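Local coordinates for thioredoxin domain-containing protein (Sinorhizobium meliloti, PDB 3U5R) that is of unknown function but belongs to the AhpC/TSA family of thioredoxin-like proteins, and so may act as an antioxidant oxidoreductase, at residues E79-F84 and Y123-L128. Sequence-based numbering, arbitrary orientation.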
loop_
_atom_site.group_PDB
_atom_site.type_symbol
_atom_site.label_atom_id
_atom_site.label_comp_id
_atom_site.label_asym_id
_atom_site.label_seq_id
_atom_site.Cartn_x
_atom_site.Cartn_y
_atom_site.Cartn_z
ATOM N N GLU A 79 7.169 7.566 -7.710
ATOM C CA GLU A 79 8.113 7.020 -8.635
ATOM C C GLU A 79 8.878 5.813 -8.022
ATOM O O GLU A 79 9.100 4.857 -8.650
ATOM C CB GLU A 79 9.038 8.112 -9.110
ATOM C CG GLU A 79 8.353 9.184 -9.948
ATOM C CD GLU A 79 7.546 10.235 -9.136
ATOM O OE1 GLU A 79 7.629 10.309 -7.882
ATOM O OE2 GLU A 79 6.801 11.004 -9.799
ATOM N N ALA A 80 9.269 5.936 -6.776
ATOM C CA ALA A 80 9.947 4.906 -6.048
ATOM C C ALA A 80 9.102 3.675 -5.835
ATOM O O ALA A 80 9.571 2.635 -5.895
ATOM C CB ALA A 80 10.448 5.399 -4.807
ATOM N N LEU A 81 7.845 3.855 -5.605
ATOM C CA LEU A 81 6.981 2.720 -5.389
ATOM C C LEU A 81 6.818 1.900 -6.678
ATOM O O LEU A 81 6.790 0.665 -6.646
ATOM C CB LEU A 81 5.633 3.244 -4.936
ATOM C CG LEU A 81 4.524 2.213 -4.670
ATOM C CD1 LEU A 81 5.034 1.226 -3.597
ATOM C CD2 LEU A 81 3.253 2.993 -4.151
ATOM N N ALA A 82 6.658 2.588 -7.823
ATOM C CA ALA A 82 6.529 1.886 -9.073
ATOM C C ALA A 82 7.844 1.143 -9.363
ATOM O O ALA A 82 7.835 -0.020 -9.832
ATOM C CB ALA A 82 6.132 2.882 -10.218
ATOM N N LYS A 83 8.970 1.784 -9.071
ATOM C CA LYS A 83 10.277 1.138 -9.247
ATOM C C LYS A 83 10.445 -0.101 -8.318
ATOM O O LYS A 83 10.837 -1.241 -8.745
ATOM C CB LYS A 83 11.374 2.184 -8.951
ATOM C CG LYS A 83 12.824 1.628 -8.816
ATOM C CD LYS A 83 13.219 0.873 -10.069
ATOM C CE LYS A 83 14.770 0.667 -10.105
ATOM N NZ LYS A 83 15.309 1.829 -9.270
ATOM N N PHE A 84 10.120 0.102 -7.044
ATOM C CA PHE A 84 10.155 -0.980 -6.041
ATOM C C PHE A 84 9.315 -2.164 -6.499
ATOM O O PHE A 84 9.790 -3.304 -6.525
ATOM C CB PHE A 84 9.574 -0.412 -4.741
ATOM C CG PHE A 84 9.216 -1.449 -3.699
ATOM C CD1 PHE A 84 10.151 -1.918 -2.831
ATOM C CD2 PHE A 84 7.928 -1.904 -3.566
ATOM C CE1 PHE A 84 9.803 -2.865 -1.801
ATOM C CE2 PHE A 84 7.597 -2.824 -2.518
ATOM C CZ PHE A 84 8.537 -3.291 -1.695
ATOM N N TYR A 123 2.560 2.305 -12.994
ATOM C CA TYR A 123 2.345 1.324 -11.904
ATOM C C TYR A 123 2.136 -0.063 -12.528
ATOM O O TYR A 123 1.128 -0.272 -13.199
ATOM C CB TYR A 123 1.064 1.741 -11.136
ATOM C CG TYR A 123 1.194 2.930 -10.191
ATOM C CD1 TYR A 123 2.457 3.470 -9.840
ATOM C CD2 TYR A 123 0.091 3.440 -9.577
ATOM C CE1 TYR A 123 2.584 4.510 -8.876
ATOM C CE2 TYR A 123 0.186 4.523 -8.639
ATOM C CZ TYR A 123 1.424 5.047 -8.305
ATOM O OH TYR A 123 1.479 6.094 -7.380
ATOM N N GLY A 124 3.053 -0.994 -12.298
ATOM C CA GLY A 124 2.865 -2.355 -12.755
ATOM C C GLY A 124 1.911 -3.202 -11.879
ATOM O O GLY A 124 1.443 -4.262 -12.297
ATOM N N PHE A 125 1.619 -2.738 -10.686
ATOM C CA PHE A 125 0.790 -3.525 -9.713
ATOM C C PHE A 125 -0.678 -3.101 -9.859
ATOM O O PHE A 125 -0.972 -1.992 -10.338
ATOM C CB PHE A 125 1.236 -3.214 -8.288
ATOM C CG PHE A 125 1.467 -1.743 -8.050
ATOM C CD1 PHE A 125 2.720 -1.204 -8.187
ATOM C CD2 PHE A 125 0.409 -0.910 -7.684
ATOM C CE1 PHE A 125 2.968 0.175 -7.942
ATOM C CE2 PHE A 125 0.626 0.493 -7.407
ATOM C CZ PHE A 125 1.927 1.038 -7.591
ATOM N N PRO A 126 -1.597 -3.982 -9.470
ATOM C CA PRO A 126 -2.961 -3.497 -9.515
ATOM C C PRO A 126 -3.222 -2.311 -8.510
ATOM O O PRO A 126 -2.781 -2.349 -7.342
ATOM C CB PRO A 126 -3.781 -4.757 -9.162
ATOM C CG PRO A 126 -2.743 -5.644 -8.327
ATOM C CD PRO A 126 -1.486 -5.418 -9.100
ATOM N N TYR A 127 -3.940 -1.284 -8.979
ATOM C CA TYR A 127 -4.306 -0.158 -8.167
ATOM C C TYR A 127 -5.805 -0.065 -8.203
ATOM O O TYR A 127 -6.407 0.241 -9.229
ATOM C CB TYR A 127 -3.612 1.101 -8.728
ATOM C CG TYR A 127 -3.788 2.350 -7.939
ATOM C CD1 TYR A 127 -4.255 2.333 -6.599
ATOM C CD2 TYR A 127 -3.519 3.594 -8.529
ATOM C CE1 TYR A 127 -4.439 3.546 -5.897
ATOM C CE2 TYR A 127 -3.667 4.798 -7.814
ATOM C CZ TYR A 127 -4.113 4.770 -6.528
ATOM O OH TYR A 127 -4.300 5.980 -5.866
ATOM N N LEU A 128 -6.416 -0.327 -7.060
ATOM C CA LEU A 128 -7.848 -0.597 -7.013
ATOM C C LEU A 128 -8.595 0.445 -6.252
ATOM O O LEU A 128 -8.043 1.067 -5.347
ATOM C CB LEU A 128 -8.025 -1.917 -6.274
ATOM C CG LEU A 128 -7.147 -3.016 -6.878
ATOM C CD1 LEU A 128 -7.335 -4.315 -6.104
ATOM C CD2 LEU A 128 -7.460 -3.240 -8.422
HETATM O O HOH W 1 5.445 -1.090 -10.928
#
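Ala82 and Leu81, on one flank of helix 78-88, pack against two aromatic rings, Tyr123 and Phe125, in the loop that leads from helix 111-121 into edge strand 127-129 of the thioredoxin-fold sheet. The contact thus ties a helix lying over the sheet to the connection entering its outermost strand, and apolar packing does most of the work. Ala82 CB reaches the edge of the Tyr123 ring, near its plane, and comes to 3.7 Å from Tyr123 CD1. A methyl group suits this place because the backbones run close, with the CA atoms of Ala82 and Tyr123 5.1 Å apart. Leu81 serves the second ring: its branch point CG lies 4.1 Å from Phe125 CZ, and one of its two methyls, CD2, comes up beside the same CZ. The two side chains cross at about a right angle, and Leu81 is sent across the gap by holding CG anti to its own backbone N (chi1 179°). The Phe125 ring also brings its CE1 edge to Ala82 CA.

Within the loop, the two aromatics brace each other. Phe125 places CG between its backbone N and carbonyl carbon (chi1 44°), folding the ring back so that CZ sits 3.2 Å above the plane of the Tyr123 ring, offset toward the rim. Phe125 also touches Ala97 of the neighbouring strand 93-99, so a large flat residue fills the angle between helix and sheet.

No direct hydrogen bond joins the segments; the polar link is a water. Gly124 N donates to it at 2.8 Å, and the water in turn donates to the carbonyl oxygen Ala82 O, also at 2.8 Å.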